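Local atomic coordinates of 4-dehydrase (Streptomyces venezuelae, PDB entry 2PO3), a protein that is probably a pyridoxal phosphate-dependent sugar aminotransferase, the DesI enzyme of desosamine biosynthesis, which holds its TDP-sugar product as an external aldimine. Residues Asp313-Met316 with Glu317-Ala321; Val301-Glu305 with Ala306-Ile310. All blocks are in the same frame, centred on the assembly; numbering follows the deposited sequence.

Interaction 1: residues Asp313-Met316 with Glu317-Ala321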
loop_
_atom_site.group_PDB
_atom_site.type_symbol
_atom_site.label_atom_id
_atom_site.label_comp_id
_atom_site.label_asym_id
_atom_site.label_seq_id
_atom_site.Cartn_x
_atom_site.Cartn_y
_atom_site.Cartn_z
ATOM N N ASP A 313 -24.213 -13.235 -18.509
ATOM C CA ASP A 313 -23.405 -14.209 -17.805
ATOM C C ASP A 313 -23.015 -15.401 -18.640
ATOM O O ASP A 313 -21.877 -15.875 -18.596
ATOM C CB ASP A 313 -24.097 -14.690 -16.525
ATOM C CG ASP A 313 -24.192 -13.635 -15.459
ATOM O OD1 ASP A 313 -23.622 -12.559 -15.542
ATOM O OD2 ASP A 313 -24.935 -14.016 -14.440
ATOM N N LEU A 314 -23.993 -15.889 -19.391
ATOM C CA LEU A 314 -23.796 -17.037 -20.241
ATOM C C LEU A 314 -22.902 -16.672 -21.410
ATOM O O LEU A 314 -22.043 -17.462 -21.850
ATOM C CB LEU A 314 -25.125 -17.647 -20.701
ATOM C CG LEU A 314 -24.939 -19.048 -21.313
ATOM C CD1 LEU A 314 -24.075 -19.961 -20.434
ATOM C CD2 LEU A 314 -26.308 -19.692 -21.508
ATOM N N VAL A 315 -23.115 -15.443 -21.884
ATOM C CA VAL A 315 -22.287 -14.973 -22.960
ATOM C C VAL A 315 -20.821 -15.052 -22.470
ATOM O O VAL A 315 -19.899 -15.576 -23.143
ATOM C CB VAL A 315 -22.636 -13.542 -23.330
ATOM C CG1 VAL A 315 -21.469 -13.061 -24.179
ATOM C CG2 VAL A 315 -23.948 -13.481 -24.142
ATOM N N MET A 316 -20.618 -14.560 -21.243
ATOM C CA MET A 316 -19.302 -14.560 -20.603
ATOM C C MET A 316 -18.652 -15.942 -20.596
ATOM O O MET A 316 -17.491 -16.177 -20.985
ATOM C CB MET A 316 -19.447 -14.057 -19.167
ATOM C CG MET A 316 -19.259 -12.563 -19.014
ATOM S SD MET A 316 -18.555 -12.123 -17.386
ATOM C CE MET A 316 -18.213 -13.751 -16.725
ATOM N N GLU A 317 -19.437 -16.891 -20.124
ATOM C CA GLU A 317 -18.968 -18.267 -20.043
ATOM C C GLU A 317 -18.584 -18.842 -21.397
ATOM O O GLU A 317 -17.567 -19.526 -21.539
ATOM C CB GLU A 317 -20.057 -19.177 -19.456
ATOM C CG GLU A 317 -20.278 -18.993 -17.945
ATOM C CD GLU A 317 -20.973 -20.192 -17.348
ATOM O OE1 GLU A 317 -22.135 -20.176 -16.965
ATOM O OE2 GLU A 317 -20.215 -21.264 -17.335
ATOM N N VAL A 318 -19.421 -18.568 -22.393
ATOM C CA VAL A 318 -19.185 -19.072 -23.731
ATOM C C VAL A 318 -17.864 -18.560 -24.272
ATOM O O VAL A 318 -17.100 -19.297 -24.896
ATOM C CB VAL A 318 -20.329 -18.716 -24.679
ATOM C CG1 VAL A 318 -20.027 -19.190 -26.094
ATOM C CG2 VAL A 318 -21.646 -19.329 -24.203
ATOM N N LEU A 319 -17.601 -17.275 -24.025
ATOM C CA LEU A 319 -16.351 -16.722 -24.523
ATOM C C LEU A 319 -15.168 -17.239 -23.700
ATOM O O LEU A 319 -14.098 -17.566 -24.202
ATOM C CB LEU A 319 -16.356 -15.186 -24.551
ATOM C CG LEU A 319 -17.240 -14.521 -25.616
ATOM C CD1 LEU A 319 -18.636 -15.143 -25.702
ATOM C CD2 LEU A 319 -17.360 -13.028 -25.291
ATOM N N LYS A 320 -15.360 -17.312 -22.402
ATOM C CA LYS A 320 -14.278 -17.806 -21.613
ATOM C C LYS A 320 -13.862 -19.172 -22.124
ATOM O O LYS A 320 -12.688 -19.527 -22.164
ATOM C CB LYS A 320 -14.672 -17.910 -20.162
ATOM C CG LYS A 320 -13.496 -18.380 -19.326
ATOM C CD LYS A 320 -13.541 -17.839 -17.905
ATOM C CE LYS A 320 -12.314 -17.023 -17.512
ATOM N NZ LYS A 320 -12.407 -15.562 -17.769
ATOM N N ALA A 321 -14.833 -19.971 -22.525
ATOM C CA ALA A 321 -14.450 -21.280 -23.019
ATOM C C ALA A 321 -13.615 -21.215 -24.291
ATOM O O ALA A 321 -12.795 -22.080 -24.610
ATOM C CB ALA A 321 -15.612 -22.246 -23.169
#
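Val315 and Leu319 lie side by side on helix 312-321 and point the same way. They are one turn apart, and Val315 CG1 is 3.8 Å from Leu319 CD1. Val315 CG1 is anti to the backbone N (chi1 165°), which leaves CG2 beside that N and CG1 on the side of Leu319. A looser apolar pair sits one residue earlier: Leu314 CG is 4.4 Å from Val318 CG2. These four buried side chains face helix 369-394, where Val315 meets Leu379 and both Val318 and Leu319 meet Cys382.

Glu317 is exposed and lies at the edge of this face. It crosses Leu314 obliquely, with its OE1 4.0 Å from Leu314 CD1. Phe10 touches both of these residues. Lys320 is also exposed and lies against His325; its side chain is about 6 Å from the bound TDP-sugar aldimine.

Backbone bonds of the i to i+4 kind tie the turns together. Glu317 N gives to Asp313 O at 3.1 Å, and Val318 N to Leu314 O at 2.9 Å. Lys320 N gives to Met316 O at 2.8 Å. Asp313 N is bonded to His311 ND1.

The chemistry is that of an amphipathic helix. Its successive turns are tied by backbone bonds, its aliphatic face is buried against helix 369-394, and its charged side chains remain at the surface.

Interaction 2: residues Val301-Glu305 with Ala306-Ile310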
loop_
_atom_site.group_PDB
_atom_site.type_symbol
_atom_site.label_atom_id
_atom_site.label_comp_id
_atom_site.label_asym_id
_atom_site.label_seq_id
_atom_site.Cartn_x
_atom_site.Cartn_y
_atom_site.Cartn_z
ATOM N N VAL A 301 -20.089 -3.457 -23.697
ATOM C CA VAL A 301 -21.297 -3.717 -24.475
ATOM C C VAL A 301 -22.388 -4.083 -23.489
ATOM O O VAL A 301 -22.113 -4.586 -22.398
ATOM C CB VAL A 301 -21.240 -4.860 -25.486
ATOM C CG1 VAL A 301 -20.085 -4.646 -26.435
ATOM C CG2 VAL A 301 -21.003 -6.166 -24.745
ATOM N N GLU A 302 -23.626 -3.826 -23.883
ATOM C CA GLU A 302 -24.712 -4.188 -23.047
ATOM C C GLU A 302 -25.396 -5.268 -23.828
ATOM O O GLU A 302 -25.625 -5.109 -25.022
ATOM C CB GLU A 302 -25.699 -3.052 -22.899
ATOM C CG GLU A 302 -25.090 -1.992 -21.996
ATOM C CD GLU A 302 -26.021 -0.830 -21.841
ATOM O OE1 GLU A 302 -25.742 0.320 -22.147
ATOM O OE2 GLU A 302 -27.164 -1.203 -21.353
ATOM N N ILE A 303 -25.696 -6.346 -23.125
ATOM C CA ILE A 303 -26.393 -7.504 -23.642
ATOM C C ILE A 303 -27.866 -7.456 -23.141
ATOM O O ILE A 303 -28.102 -7.550 -21.928
ATOM C CB ILE A 303 -25.757 -8.794 -23.117
ATOM C CG1 ILE A 303 -24.324 -8.912 -23.620
ATOM C CG2 ILE A 303 -26.587 -10.005 -23.593
ATOM C CD1 ILE A 303 -24.281 -8.475 -25.065
ATOM N N ASP A 304 -28.849 -7.310 -24.037
ATOM C CA ASP A 304 -30.274 -7.283 -23.660
ATOM C C ASP A 304 -30.845 -8.702 -23.707
ATOM O O ASP A 304 -31.160 -9.206 -24.779
ATOM C CB ASP A 304 -31.112 -6.434 -24.629
ATOM C CG ASP A 304 -32.466 -6.038 -24.086
ATOM O OD1 ASP A 304 -32.917 -4.929 -24.274
ATOM O OD2 ASP A 304 -33.072 -6.960 -23.357
ATOM N N GLU A 305 -30.975 -9.378 -22.567
ATOM C CA GLU A 305 -31.487 -10.735 -22.582
ATOM C C GLU A 305 -32.837 -10.957 -23.279
ATOM O O GLU A 305 -33.086 -12.015 -23.831
ATOM C CB GLU A 305 -31.413 -11.405 -21.216
ATOM C CG GLU A 305 -32.147 -12.755 -21.154
ATOM C CD GLU A 305 -32.128 -13.270 -19.740
ATOM O OE1 GLU A 305 -32.571 -12.662 -18.770
ATOM O OE2 GLU A 305 -31.489 -14.401 -19.647
ATOM N N ALA A 306 -33.712 -9.967 -23.263
ATOM C CA ALA A 306 -34.982 -10.164 -23.925
ATOM C C ALA A 306 -34.854 -10.313 -25.439
ATOM O O ALA A 306 -35.437 -11.207 -26.056
ATOM C CB ALA A 306 -35.892 -9.005 -23.575
ATOM N N THR A 307 -34.093 -9.395 -26.025
ATOM C CA THR A 307 -33.840 -9.322 -27.441
ATOM C C THR A 307 -33.035 -10.528 -27.900
ATOM O O THR A 307 -33.380 -11.199 -28.853
ATOM C CB THR A 307 -33.071 -7.998 -27.736
ATOM O OG1 THR A 307 -33.794 -6.855 -27.363
ATOM C CG2 THR A 307 -32.644 -7.873 -29.186
ATOM N N THR A 308 -31.937 -10.820 -27.208
ATOM C CA THR A 308 -31.074 -11.929 -27.569
ATOM C C THR A 308 -31.506 -13.308 -27.092
ATOM O O THR A 308 -31.147 -14.293 -27.711
ATOM C CB THR A 308 -29.667 -11.689 -26.999
ATOM O OG1 THR A 308 -29.699 -11.826 -25.592
ATOM C CG2 THR A 308 -29.173 -10.292 -27.332
ATOM N N GLY A 309 -32.223 -13.400 -25.973
ATOM C CA GLY A 309 -32.596 -14.715 -25.507
ATOM C C GLY A 309 -31.443 -15.393 -24.780
ATOM O O GLY A 309 -31.470 -16.578 -24.497
ATOM N N ILE A 310 -30.401 -14.629 -24.470
ATOM C CA ILE A 310 -29.233 -15.143 -23.752
ATOM C C ILE A 310 -28.726 -14.086 -22.777
ATOM O O ILE A 310 -28.510 -12.939 -23.168
ATOM C CB ILE A 310 -28.087 -15.671 -24.621
ATOM C CG1 ILE A 310 -26.945 -16.166 -23.756
ATOM C CG2 ILE A 310 -27.501 -14.626 -25.565
ATOM C CD1 ILE A 310 -25.939 -17.017 -24.529
#
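A capped single helical turn follows strand 299-303, and Asp304 is its N-cap. The Asp304 carboxylate turns back on the helix start, and OD2 accepts from Ala306 N at 3.1 Å. The bond is bent, with an N-H...O angle of 138°. The amide comes to the anti side of OD2, somewhat out of the carboxylate plane. CG sits anti to the backbone N (chi1 -163°), beside the carbonyl carbon, and this swings the carboxylate toward the amide. Thr307 crosses the Asp304 side chain at about a right angle, with its OG1 3.6 Å from Asp304 CG. Arg357 makes a salt bridge with Glu302 and a long, weak ion pair with Asp304 OD1. With an alanine here instead of Asp304, Ala306 N would probably lose its capping acceptor, and Arg357 would keep Glu302 but lose its weak second carboxylate.

The carbonyl of Asp304 is used as well. Thr308 N gives to Asp304 O at 3.0 Å. The first torsion of Thr308 (chi1 70°) turns OG1 back toward the same oxygen, and Thr308 OG1 lies 3.1 Å from Asp304 O. Thr308 OG1 also accepts from Ile310 N at 3.1 Å. Ile303 CG2 packs near this hydroxyl and lies 3.5 Å from Ile310 O.

Gly309 leaves the helix with positive phi. At these backbone angles a CB would collide with the carbonyl oxygen of Thr308, which favours glycine. Gly309 N gives to Glu305 O at 2.7 Å. From helix 369-394, Arg387 bonds to Ala306 O and Thr390 to Gly309 O. The connection from strand to helix thus combines an aspartate N-cap, a glycine with positive phi at the helix exit and an ST turn at Thr308.

Overall arrangement
Interaction 2 comes first along the chain and interaction 1 follows. Their centres are 13 Å apart, on the same side of the chain's centre. Strand 299-303 is the middle strand of the three-stranded antiparallel sheet. It leads into helix 305-308, and helix 312-321 comes next. The two contacts meet where Val315 CG2 packs on Ile310 CG2 at 4.0 Å. Residues of both also touch helix 369-394 and strand 358-361. Neither contact belongs to the ligand pocket. Together they form a strand followed by two helices, a continuous piece of chain built onto the small sheet and helix 369-394.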